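Local coordinates for protein ribonuclease VapC2 (Rickettsia felis, PDB 3ZVK) that acts as the toxin of a type II toxin-antitoxin pair, a magnesium-dependent PIN-family ribonuclease that cleaves single-stranded RNA, at residues A[2-7]-A[69-74]; A[11-14]-A[20-23]; A[39-44]-A[59-64]; A[100-105]-A[119-124]. The protein carries 1 engineered substitution. All coordinates share one frame; numbering follows the deposited sequence.

Contact 1 (A[2-7]-A[69-74]); sequences IYMLGT and EIIDFS. Engineered in segment 2-7: Gly6 (natural residue Asp).
Ile71 reaches back to Ile2 and Met4 across a gap that strand 33-37 fills, since strands 2-5 and 69-71 are not neighbours in the sheet. The nearest CA atoms, those of Met4 and Ile71, are 9.0 Å apart, and the meeting is made by apolar side chains alone. Along 69-74, Glu69, an exposed residue, opens the strand, its side chain touching Thr33 of the intervening strand. The next residue, Ile70, points away from 2-7; its side chain touches Leu41 of helix 38-50. Ile71 then points toward the first strand. Its extended CG1 arm (chi2 175°) carries CD1 outward to within 4.0 Å of Met4 CE and 4.4 Å of Ile2 CG2. Met4 supplies its methyl through a bend at CG-SD (chi3 82°), and the two side chains cross at about a right angle. A flexible thioether and a branched aliphatic suit this span, because they pass over the middle strand where Ile71 also rests on Ala35, a residue small enough to be bridged. Beyond Ile71 the chain leaves the sheet: Asp72 and Phe73 turn to the second subunit, where Phe73 O bonds to Ser38 OG of that neighbouring copy. Gly6, an engineered replacement of the natural Asp, stands as N-cap at the C-terminal end of strand 2-5. A parallel sheet with strand order 3-2-1-4-5, its first strand central and leading to a position predicted to bind magnesium in the natural protein, is characteristic of the PIN domain.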
loop_
_atom_site.group_PDB
_atom_site.type_symbol
_atom_site.label_atom_id
_atom_site.label_comp_id
_atom_site.label_asym_id
_atom_site.label_seq_id
_atom_site.Cartn_x
_atom_site.Cartn_y
_atom_site.Cartn_z
ATOM N N ILE A 2 5.205 18.875 24.175
ATOM C CA ILE A 2 6.289 18.046 23.628
ATOM C C ILE A 2 7.644 18.674 23.957
ATOM O O ILE A 2 7.871 19.850 23.699
ATOM C CB ILE A 2 6.133 17.785 22.093
ATOM C CG1 ILE A 2 4.760 17.145 21.764
ATOM C CG2 ILE A 2 7.280 16.926 21.536
ATOM C CD1 ILE A 2 4.389 17.080 20.281
ATOM N N TYR A 3 8.550 17.871 24.519
ATOM C CA TYR A 3 9.920 18.275 24.774
ATOM C C TYR A 3 10.782 17.415 23.860
ATOM O O TYR A 3 10.795 16.198 24.010
ATOM C CB TYR A 3 10.304 18.042 26.237
ATOM C CG TYR A 3 9.832 19.143 27.157
ATOM C CD1 TYR A 3 8.530 19.155 27.650
ATOM C CD2 TYR A 3 10.685 20.197 27.521
ATOM C CE1 TYR A 3 8.087 20.174 28.494
ATOM C CE2 TYR A 3 10.254 21.212 28.370
ATOM C CZ TYR A 3 8.953 21.189 28.868
ATOM O OH TYR A 3 8.481 22.173 29.721
ATOM N N MET A 4 11.454 18.025 22.886
ATOM C CA MET A 4 12.338 17.300 21.972
ATOM C C MET A 4 13.772 17.526 22.430
ATOM O O MET A 4 14.167 18.679 22.673
ATOM C CB MET A 4 12.137 17.756 20.519
ATOM C CG MET A 4 10.742 17.510 20.019
ATOM S SD MET A 4 10.488 17.751 18.260
ATOM C CE MET A 4 11.084 16.194 17.652
ATOM N N LEU A 5 14.539 16.443 22.622
ATOM C CA LEU A 5 15.943 16.595 23.063
ATOM C C LEU A 5 16.865 16.700 21.868
ATOM O O LEU A 5 16.682 15.990 20.864
ATOM C CB LEU A 5 16.411 15.430 23.970
ATOM C CG LEU A 5 15.447 14.944 25.027
ATOM C CD1 LEU A 5 15.927 13.612 25.613
ATOM C CD2 LEU A 5 15.236 16.011 26.099
ATOM N N GLY A 6 17.820 17.606 21.976
ATOM C CA GLY A 6 18.850 17.833 20.963
ATOM C C GLY A 6 19.931 16.775 21.081
ATOM O O GLY A 6 19.933 15.981 22.029
ATOM N N THR A 7 20.843 16.746 20.124
ATOM C CA THR A 7 21.912 15.748 20.049
ATOM C C THR A 7 22.839 15.813 21.265
ATOM O O THR A 7 23.127 14.767 21.853
ATOM C CB THR A 7 22.654 15.863 18.699
ATOM O OG1 THR A 7 21.680 15.808 17.649
ATOM C CG2 THR A 7 23.696 14.750 18.489
ATOM N N GLU A 69 9.928 8.966 22.483
ATOM C CA GLU A 69 9.172 8.818 21.258
ATOM C C GLU A 69 10.110 9.323 20.140
ATOM O O GLU A 69 10.668 10.413 20.250
ATOM C CB GLU A 69 7.911 9.679 21.312
ATOM C CG GLU A 69 6.978 9.481 20.115
ATOM C CD GLU A 69 5.624 10.168 20.222
ATOM O OE1 GLU A 69 5.012 10.119 21.314
ATOM O OE2 GLU A 69 5.164 10.737 19.206
ATOM N N ILE A 70 10.342 8.513 19.101
ATOM C CA ILE A 70 11.167 8.921 17.946
ATOM C C ILE A 70 10.208 9.507 16.899
ATOM O O ILE A 70 9.310 8.809 16.434
ATOM C CB ILE A 70 12.053 7.771 17.399
ATOM C CG1 ILE A 70 12.862 7.128 18.551
ATOM C CG2 ILE A 70 12.984 8.292 16.276
ATOM C CD1 ILE A 70 13.099 5.678 18.352
ATOM N N ILE A 71 10.334 10.809 16.620
ATOM C CA ILE A 71 9.441 11.493 15.686
ATOM C C ILE A 71 10.123 11.622 14.339
ATOM O O ILE A 71 11.219 12.163 14.261
ATOM C CB ILE A 71 8.915 12.861 16.229
ATOM C CG1 ILE A 71 8.244 12.707 17.627
ATOM C CG2 ILE A 71 7.954 13.535 15.212
ATOM C CD1 ILE A 71 7.811 14.012 18.286
ATOM N N ASP A 72 9.471 11.121 13.285
ATOM C CA ASP A 72 9.971 11.176 11.913
ATOM C C ASP A 72 10.005 12.614 11.377
ATOM O O ASP A 72 9.100 13.404 11.682
ATOM C CB ASP A 72 9.117 10.276 10.999
ATOM C CG ASP A 72 9.200 8.781 11.338
ATOM O OD1 ASP A 72 10.154 8.373 12.093
ATOM O OD2 ASP A 72 8.305 8.013 10.869
ATOM N N PHE A 73 11.068 12.965 10.622
ATOM C CA PHE A 73 11.163 14.304 10.039
ATOM C C PHE A 73 10.191 14.300 8.852
ATOM O O PHE A 73 10.411 13.620 7.853
ATOM C CB PHE A 73 12.599 14.646 9.631
ATOM C CG PHE A 73 12.737 16.049 9.105
ATOM C CD1 PHE A 73 12.958 17.109 9.968
ATOM C CD2 PHE A 73 12.622 16.316 7.734
ATOM C CE1 PHE A 73 13.075 18.424 9.478
ATOM C CE2 PHE A 73 12.726 17.624 7.243
ATOM C CZ PHE A 73 12.940 18.677 8.120
ATOM N N SER A 74 9.076 14.990 9.019
ATOM C CA SER A 74 7.959 15.017 8.071
ATOM C C SER A 74 7.892 16.222 7.161
ATOM O O SER A 74 8.572 17.191 7.397
ATOM C CB SER A 74 6.646 14.880 8.834
ATOM O OG SER A 74 6.612 15.880 9.843
#

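Contact 2 (A[11-14]-A[20-23]); sequences VYAI and SYYN
Tyr12 and Tyr21 meet by their rings, Tyr12 bringing a single carbon, CD2, against the far end of the other ring. That carbon is 3.7 Å from Tyr21 CE2 and lies equally near CZ and OH, so it touches the corner where the hydroxyl joins the ring. The rings are turned by 48° with centroids 5.6 Å apart, an oblique arrangement belonging to neither of the classic aromatic geometries. Closer to the backbone, Tyr12 CB adds a second touch at 4.1 Å to Tyr21 CE2. Ala13 completes the first shell: its CB lies near the plane of the Tyr21 ring, at its edge, 4.3 Å from Tyr21 CD2. The small methyl of Ala13 suits the close approach, 7.0 Å between Ala13 CA and Tyr21 CA. Tyr12 has CG opposite its backbone N (chi1 -158°), whereas Tyr21 has CG beside its own N (chi1 -78°). The two side chains cross at about a right angle. Farther out, Tyr21 OH is held by a hydrogen bond to Asn116 OD1, which fixes the tip of the buried ring, and Phe50 of a VapB antitoxin chain packs on both Ala13 and Tyr21. Tyrosine suits this place by pairing an apolar ring with a polar end that finds a partner. The contact lies at the corner between successive helices 7-16 and 19-29, which are joined by a short turn, while Ala13 and Ile14 rest on Phe64 of helix 54-65.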
loop_
_atom_site.group_PDB
_atom_site.type_symbol
_atom_site.label_atom_id
_atom_site.label_comp_id
_atom_site.label_asym_id
_atom_site.label_seq_id
_atom_site.Cartn_x
_atom_site.Cartn_y
_atom_site.Cartn_z
ATOM N N VAL A 11 23.807 12.789 23.796
ATOM C CA VAL A 11 25.198 12.345 23.909
ATOM C C VAL A 11 25.706 12.462 25.373
ATOM O O VAL A 11 26.266 11.498 25.899
ATOM C CB VAL A 11 26.133 13.046 22.887
ATOM C CG1 VAL A 11 27.612 12.688 23.140
ATOM C CG2 VAL A 11 25.761 12.660 21.453
ATOM N N TYR A 12 25.436 13.603 26.042
ATOM C CA TYR A 12 25.807 13.821 27.453
ATOM C C TYR A 12 25.078 12.881 28.387
ATOM O O TYR A 12 25.686 12.403 29.335
ATOM C CB TYR A 12 25.607 15.290 27.883
ATOM C CG TYR A 12 26.432 15.672 29.088
ATOM C CD1 TYR A 12 27.791 15.968 28.965
ATOM C CD2 TYR A 12 25.855 15.759 30.352
ATOM C CE1 TYR A 12 28.557 16.324 30.075
ATOM C CE2 TYR A 12 26.617 16.078 31.472
ATOM C CZ TYR A 12 27.971 16.353 31.330
ATOM O OH TYR A 12 28.724 16.683 32.432
ATOM N N ALA A 13 23.801 12.584 28.107
ATOM C CA ALA A 13 22.987 11.663 28.892
ATOM C C ALA A 13 23.565 10.241 28.847
ATOM O O ALA A 13 23.712 9.605 29.890
ATOM C CB ALA A 13 21.556 11.661 28.374
ATOM N N ILE A 14 23.913 9.758 27.639
ATOM C CA ILE A 14 24.488 8.422 27.421
ATOM C C ILE A 14 25.891 8.312 28.004
ATOM O O ILE A 14 26.171 7.382 28.755
ATOM C CB ILE A 14 24.384 7.959 25.931
ATOM C CG1 ILE A 14 22.921 7.880 25.463
ATOM C CG2 ILE A 14 25.105 6.621 25.689
ATOM C CD1 ILE A 14 22.751 7.913 23.960
ATOM N N SER A 20 20.801 15.276 37.424
ATOM C CA SER A 20 19.937 16.415 37.111
ATOM C C SER A 20 19.095 16.172 35.844
ATOM O O SER A 20 17.905 16.507 35.834
ATOM C CB SER A 20 20.717 17.741 37.105
ATOM O OG SER A 20 21.525 17.932 35.963
ATOM N N TYR A 21 19.684 15.489 34.839
ATOM C CA TYR A 21 19.020 15.112 33.577
ATOM C C TYR A 21 17.877 14.130 33.833
ATOM O O TYR A 21 16.773 14.382 33.347
ATOM C CB TYR A 21 20.026 14.559 32.536
ATOM C CG TYR A 21 20.861 15.605 31.819
ATOM C CD1 TYR A 21 21.250 16.784 32.463
ATOM C CD2 TYR A 21 21.363 15.367 30.537
ATOM C CE1 TYR A 21 22.076 17.713 31.835
ATOM C CE2 TYR A 21 22.183 16.304 29.890
ATOM C CZ TYR A 21 22.531 17.473 30.547
ATOM O OH TYR A 21 23.302 18.430 29.952
ATOM N N TYR A 22 18.098 13.045 34.634
ATOM C CA TYR A 22 17.011 12.101 34.914
ATOM C C TYR A 22 15.912 12.707 35.780
ATOM O O TYR A 22 14.751 12.317 35.638
ATOM C CB TYR A 22 17.488 10.701 35.389
ATOM C CG TYR A 22 17.770 10.535 36.870
ATOM C CD1 TYR A 22 16.731 10.529 37.805
ATOM C CD2 TYR A 22 19.046 10.222 37.324
ATOM C CE1 TYR A 22 16.984 10.363 39.166
ATOM C CE2 TYR A 22 19.302 10.006 38.681
ATOM C CZ TYR A 22 18.264 10.070 39.595
ATOM O OH TYR A 22 18.501 9.870 40.930
ATOM N N ASN A 23 16.267 13.657 36.680
ATOM C CA ASN A 23 15.268 14.319 37.507
ATOM C C ASN A 23 14.383 15.243 36.669
ATOM O O ASN A 23 13.191 15.322 36.928
ATOM C CB ASN A 23 15.895 15.067 38.697
ATOM C CG ASN A 23 16.326 14.165 39.840
ATOM O OD1 ASN A 23 17.472 14.186 40.267
ATOM N ND2 ASN A 23 15.412 13.373 40.392
#

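Contact 3 (A[39-44]-A[59-64])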
loop_
_atom_site.group_PDB
_atom_site.type_symbol
_atom_site.label_atom_id
_atom_site.label_comp_id
_atom_site.label_asym_id
_atom_site.label_seq_id
_atom_site.Cartn_x
_atom_site.Cartn_y
_atom_site.Cartn_z
ATOM N N ILE A 39 16.291 12.859 13.066
ATOM C CA ILE A 39 17.567 13.552 12.732
ATOM C C ILE A 39 18.600 13.407 13.879
ATOM O O ILE A 39 19.771 13.155 13.627
ATOM C CB ILE A 39 17.381 15.044 12.268
ATOM C CG1 ILE A 39 16.270 15.225 11.189
ATOM C CG2 ILE A 39 18.716 15.660 11.821
ATOM C CD1 ILE A 39 16.443 14.390 9.864
ATOM N N VAL A 40 18.146 13.510 15.116
ATOM C CA VAL A 40 18.958 13.276 16.319
ATOM C C VAL A 40 19.394 11.821 16.322
ATOM O O VAL A 40 20.580 11.554 16.494
ATOM C CB VAL A 40 18.240 13.647 17.653
ATOM C CG1 VAL A 40 19.026 13.143 18.864
ATOM C CG2 VAL A 40 18.003 15.151 17.739
ATOM N N LEU A 41 18.451 10.897 16.069
ATOM C CA LEU A 41 18.718 9.452 16.019
ATOM C C LEU A 41 19.736 9.083 14.952
ATOM O O LEU A 41 20.596 8.231 15.200
ATOM C CB LEU A 41 17.429 8.626 15.918
ATOM C CG LEU A 41 17.598 7.118 16.041
ATOM C CD1 LEU A 41 18.279 6.695 17.387
ATOM C CD2 LEU A 41 16.331 6.379 15.666
ATOM N N ALA A 42 19.706 9.790 13.802
ATOM C CA ALA A 42 20.680 9.610 12.722
ATOM C C ALA A 42 22.072 9.918 13.275
ATOM O O ALA A 42 22.997 9.131 13.078
ATOM C CB ALA A 42 20.355 10.530 11.565
ATOM N N GLU A 43 22.209 11.033 14.023
ATOM C CA GLU A 43 23.471 11.442 14.635
ATOM C C GLU A 43 23.942 10.443 15.703
ATOM O O GLU A 43 25.116 10.096 15.734
ATOM C CB GLU A 43 23.358 12.855 15.225
ATOM C CG GLU A 43 23.139 13.964 14.206
ATOM C CD GLU A 43 24.309 14.358 13.327
ATOM O OE1 GLU A 43 25.473 14.270 13.779
ATOM O OE2 GLU A 43 24.060 14.740 12.164
ATOM N N LEU A 44 23.031 9.960 16.540
ATOM C CA LEU A 44 23.338 8.987 17.597
ATOM C C LEU A 44 23.752 7.625 17.011
ATOM O O LEU A 44 24.709 7.013 17.474
ATOM C CB LEU A 44 22.160 8.862 18.593
ATOM C CG LEU A 44 21.774 10.124 19.390
ATOM C CD1 LEU A 44 20.512 9.861 20.177
ATOM C CD2 LEU A 44 22.938 10.643 20.304
ATOM N N SER A 59 23.614 -0.821 22.809
ATOM C CA SER A 59 22.880 -1.222 23.995
ATOM C C SER A 59 22.462 -0.022 24.819
ATOM O O SER A 59 21.285 0.074 25.166
ATOM C CB SER A 59 23.712 -2.166 24.854
ATOM O OG SER A 59 23.923 -3.392 24.180
ATOM N N LYS A 60 23.401 0.898 25.111
ATOM C CA LYS A 60 23.167 2.118 25.884
ATOM C C LYS A 60 22.171 3.028 25.166
ATOM O O LYS A 60 21.259 3.537 25.804
ATOM C CB LYS A 60 24.489 2.879 26.121
ATOM C CG LYS A 60 25.367 2.326 27.221
ATOM C CD LYS A 60 26.702 3.060 27.225
ATOM C CE LYS A 60 26.697 4.224 28.189
ATOM N NZ LYS A 60 27.960 4.988 28.150
ATOM N N LEU A 61 22.327 3.203 23.843
ATOM C CA LEU A 61 21.410 3.984 23.019
ATOM C C LEU A 61 20.002 3.341 23.056
ATOM O O LEU A 61 19.035 4.069 23.257
ATOM C CB LEU A 61 21.955 4.105 21.569
ATOM C CG LEU A 61 21.038 4.777 20.505
ATOM C CD1 LEU A 61 20.591 6.161 20.952
ATOM C CD2 LEU A 61 21.699 4.799 19.135
ATOM N N ASP A 62 19.892 1.997 22.912
ATOM C CA ASP A 62 18.609 1.272 22.937
ATOM C C ASP A 62 17.861 1.496 24.267
ATOM O O ASP A 62 16.651 1.723 24.245
ATOM C CB ASP A 62 18.798 -0.238 22.669
ATOM C CG ASP A 62 19.338 -0.626 21.295
ATOM O OD1 ASP A 62 19.351 0.240 20.389
ATOM O OD2 ASP A 62 19.741 -1.813 21.122
ATOM N N ILE A 63 18.598 1.479 25.410
ATOM C CA ILE A 63 18.085 1.721 26.763
ATOM C C ILE A 63 17.576 3.167 26.894
ATOM O O ILE A 63 16.494 3.408 27.442
ATOM C CB ILE A 63 19.161 1.359 27.810
ATOM C CG1 ILE A 63 19.288 -0.173 27.910
ATOM C CG2 ILE A 63 18.828 1.927 29.174
ATOM C CD1 ILE A 63 20.572 -0.650 28.474
ATOM N N PHE A 64 18.339 4.109 26.351
ATOM C CA PHE A 64 18.027 5.533 26.353
ATOM C C PHE A 64 16.721 5.821 25.605
ATOM O O PHE A 64 15.891 6.595 26.099
ATOM C CB PHE A 64 19.227 6.343 25.787
ATOM C CG PHE A 64 19.044 7.837 25.854
ATOM C CD1 PHE A 64 19.048 8.500 27.068
ATOM C CD2 PHE A 64 18.778 8.567 24.712
ATOM C CE1 PHE A 64 18.778 9.872 27.132
ATOM C CE2 PHE A 64 18.556 9.945 24.776
ATOM C CZ PHE A 64 18.541 10.584 25.986
#
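Leu61 packs against Leu44, and its path is easily traced outward. CB leaves helix 54-65 still 5.6 Å from Leu44 CB. With CG anti to the backbone N (chi1 174°), the chain carries on toward helix 38-50 and then forks. One branch, CD1, does most of the touching: it lies 3.8 Å from Leu44 CD1, 3.9 Å from Leu44 CB and, less closely, 4.3 Å from Leu41 CD1. It thus lodges between two residues one helical turn apart. The other branch, CD2, rests over the backbone of Leu44, 4.1 Å from its carbonyl O. Leucine fits because both its methyls find a surface, one of side chains and one of peptide. All three residues are buried, and Leu61 also leans on Gln45 and Val48 of the same helix 38-50. Elsewhere on these helices, Phe64 packs on Met53 of a VapB antitoxin chain, while Glu43 forms a salt bridge with Arg85 of the second subunit. The pair 38-50 and 54-65 is a helical hairpin joined by a short loop, an element of the PIN domain that here presents faces to both antitoxin and sister toxin.

Contact 4 (A[100-105]-A[119-124])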
loop_
_atom_site.group_PDB
_atom_site.type_symbol
_atom_site.label_atom_id
_atom_site.label_comp_id
_atom_site.label_asym_id
_atom_site.label_seq_id
_atom_site.Cartn_x
_atom_site.Cartn_y
_atom_site.Cartn_z
ATOM N N LEU A 100 20.051 22.692 12.148
ATOM C CA LEU A 100 19.034 23.463 11.428
ATOM C C LEU A 100 17.751 22.566 11.205
ATOM O O LEU A 100 16.635 23.026 11.444
ATOM C CB LEU A 100 19.619 23.925 10.085
ATOM C CG LEU A 100 19.261 25.313 9.548
ATOM C CD1 LEU A 100 18.938 26.287 10.642
ATOM C CD2 LEU A 100 20.417 25.895 8.758
ATOM N N LEU A 101 17.933 21.283 10.824
ATOM C CA LEU A 101 16.843 20.328 10.616
ATOM C C LEU A 101 16.148 20.021 11.944
ATOM O O LEU A 101 14.920 20.006 12.010
ATOM C CB LEU A 101 17.351 19.019 9.955
ATOM C CG LEU A 101 17.703 19.086 8.449
ATOM C CD1 LEU A 101 18.520 17.909 8.027
ATOM C CD2 LEU A 101 16.463 19.077 7.595
ATOM N N ILE A 102 16.958 19.795 12.998
ATOM C CA ILE A 102 16.533 19.508 14.362
ATOM C C ILE A 102 15.677 20.650 14.899
ATOM O O ILE A 102 14.609 20.368 15.437
ATOM C CB ILE A 102 17.763 19.153 15.267
ATOM C CG1 ILE A 102 18.301 17.751 14.891
ATOM C CG2 ILE A 102 17.408 19.194 16.768
ATOM C CD1 ILE A 102 19.842 17.585 15.002
ATOM N N ALA A 103 16.131 21.918 14.733
ATOM C CA ALA A 103 15.454 23.145 15.182
ATOM C C ALA A 103 14.134 23.338 14.449
ATOM O O ALA A 103 13.117 23.608 15.095
ATOM C CB ALA A 103 16.365 24.358 14.990
ATOM N N SER A 104 14.142 23.126 13.114
ATOM C CA SER A 104 12.974 23.204 12.213
ATOM C C SER A 104 11.877 22.266 12.687
ATOM O O SER A 104 10.704 22.615 12.637
ATOM C CB SER A 104 13.364 22.771 10.800
ATOM O OG SER A 104 14.328 23.667 10.280
ATOM N N HIS A 105 12.285 21.052 13.095
ATOM C CA HIS A 105 11.443 19.962 13.575
ATOM C C HIS A 105 10.748 20.354 14.874
ATOM O O HIS A 105 9.539 20.170 14.958
ATOM C CB HIS A 105 12.245 18.651 13.715
ATOM C CG HIS A 105 11.390 17.423 13.693
ATOM N ND1 HIS A 105 11.946 16.168 13.700
ATOM C CD2 HIS A 105 10.045 17.299 13.685
ATOM C CE1 HIS A 105 10.935 15.321 13.674
ATOM N NE2 HIS A 105 9.774 15.956 13.646
ATOM N N LYS A 119 25.824 27.625 22.245
ATOM C CA LYS A 119 26.337 27.493 20.881
ATOM C C LYS A 119 25.459 26.615 19.974
ATOM O O LYS A 119 25.211 27.015 18.839
ATOM C CB LYS A 119 27.815 27.056 20.857
ATOM N N GLU A 120 24.977 25.445 20.463
ATOM C CA GLU A 120 24.155 24.493 19.686
ATOM C C GLU A 120 23.033 25.156 18.852
ATOM O O GLU A 120 23.002 24.966 17.633
ATOM C CB GLU A 120 23.620 23.355 20.578
ATOM C CG GLU A 120 23.214 22.092 19.822
ATOM C CD GLU A 120 22.573 20.985 20.650
ATOM O OE1 GLU A 120 22.224 21.240 21.827
ATOM O OE2 GLU A 120 22.394 19.867 20.112
ATOM N N PHE A 121 22.149 25.950 19.506
ATOM C CA PHE A 121 21.046 26.682 18.866
ATOM C C PHE A 121 21.132 28.099 19.358
ATOM O O PHE A 121 20.799 28.385 20.515
ATOM C CB PHE A 121 19.675 26.043 19.165
ATOM C CG PHE A 121 19.626 24.577 18.856
ATOM C CD1 PHE A 121 19.472 24.134 17.551
ATOM C CD2 PHE A 121 19.776 23.636 19.863
ATOM C CE1 PHE A 121 19.439 22.766 17.257
ATOM C CE2 PHE A 121 19.729 22.270 19.574
ATOM C CZ PHE A 121 19.581 21.842 18.268
ATOM N N LYS A 122 21.656 28.977 18.511
ATOM C CA LYS A 122 21.952 30.351 18.891
ATOM C C LYS A 122 20.802 31.345 18.951
ATOM O O LYS A 122 20.052 31.386 19.934
ATOM C CB LYS A 122 23.118 30.876 18.060
ATOM C CG LYS A 122 24.463 30.521 18.649
ATOM N N ARG A 123 20.740 32.211 17.937
ATOM C CA ARG A 123 19.756 33.275 17.769
ATOM C C ARG A 123 18.854 32.766 16.649
ATOM O O ARG A 123 18.977 33.167 15.489
ATOM C CB ARG A 123 20.474 34.611 17.427
ATOM C CG ARG A 123 19.578 35.833 17.239
ATOM C CD ARG A 123 20.101 36.680 16.091
ATOM N NE ARG A 123 20.168 38.105 16.428
ATOM C CZ ARG A 123 20.766 39.030 15.681
ATOM N NH1 ARG A 123 21.375 38.690 14.550
ATOM N NH2 ARG A 123 20.770 40.301 16.066
ATOM N N ILE A 124 18.015 31.791 17.007
ATOM C CA ILE A 124 17.077 31.132 16.110
ATOM C C ILE A 124 15.639 31.564 16.444
ATOM O O ILE A 124 15.166 31.371 17.572
ATOM C CB ILE A 124 17.314 29.591 15.947
ATOM C CG1 ILE A 124 17.078 28.778 17.232
ATOM C CG2 ILE A 124 18.691 29.275 15.337
ATOM C CD1 ILE A 124 17.861 29.193 18.577
#
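Phe121 brings one side of its ring, CD1, CE1 and CZ, against Ile102 and Ala103, in the last part of the PIN fold, where the loop from strand 112-115 to strand 128-131 meets helix 97-109. The side chains of Ile102 and Phe121 cross at about a right angle, and the three ring carbons share the touching. CZ meets Ile102 CG2 at 3.7 Å, while CD1 lies 4.0 Å from Ala103 CB and CE1 sits between, within 4.1 Å of both methyls. Each methyl approaches the ring obliquely. The branching of Ile102 serves two neighbours: CG2, anti to its backbone N, faces Phe121, whereas CG1 packs on Ile39 and Val40 of helix 38-50. Ala103 suits the spot because a lone methyl lets the loop come close, with 7.6 Å between Ala103 CA and Phe121 CA. A phenyl is long enough to touch both residues, and its side chain also touches Leu113 and Thr115 of strand 112-115. Just before it, Glu120 OE1 hydrogen-bonds Thr115 OG1, tying the loop to the end of strand 112-115. One turn of the helix is fastened by Ser104, whose OG lies 2.7 Å from Leu100 O, tilted 33° from the carbonyl plane, while Ser104 N reaches that same oxygen from the opposite face.

Overall arrangement
The four contacts lie in a single PIN domain. Contact 1 brings together side chains of strands 2-5 and 69-71 and so closes a long loop of chain within which contacts 2 and 3 follow each other; contact 4 comes afterwards. Contact 1 is the most central, its centre about 12 Å from that of contact 3, 13 Å from contact 4 and 16 Å from contact 2. Contacts 2 and 3 touch through helices 7-16 and 54-65; contact 4 lies across the chain's centre from both, yet still touches contact 3 through helices 97-109 and 38-50. Helices thus surround the strand leading to engineered Gly6, at a position predicted to bind magnesium, while antitoxin and second toxin subunit pack outside.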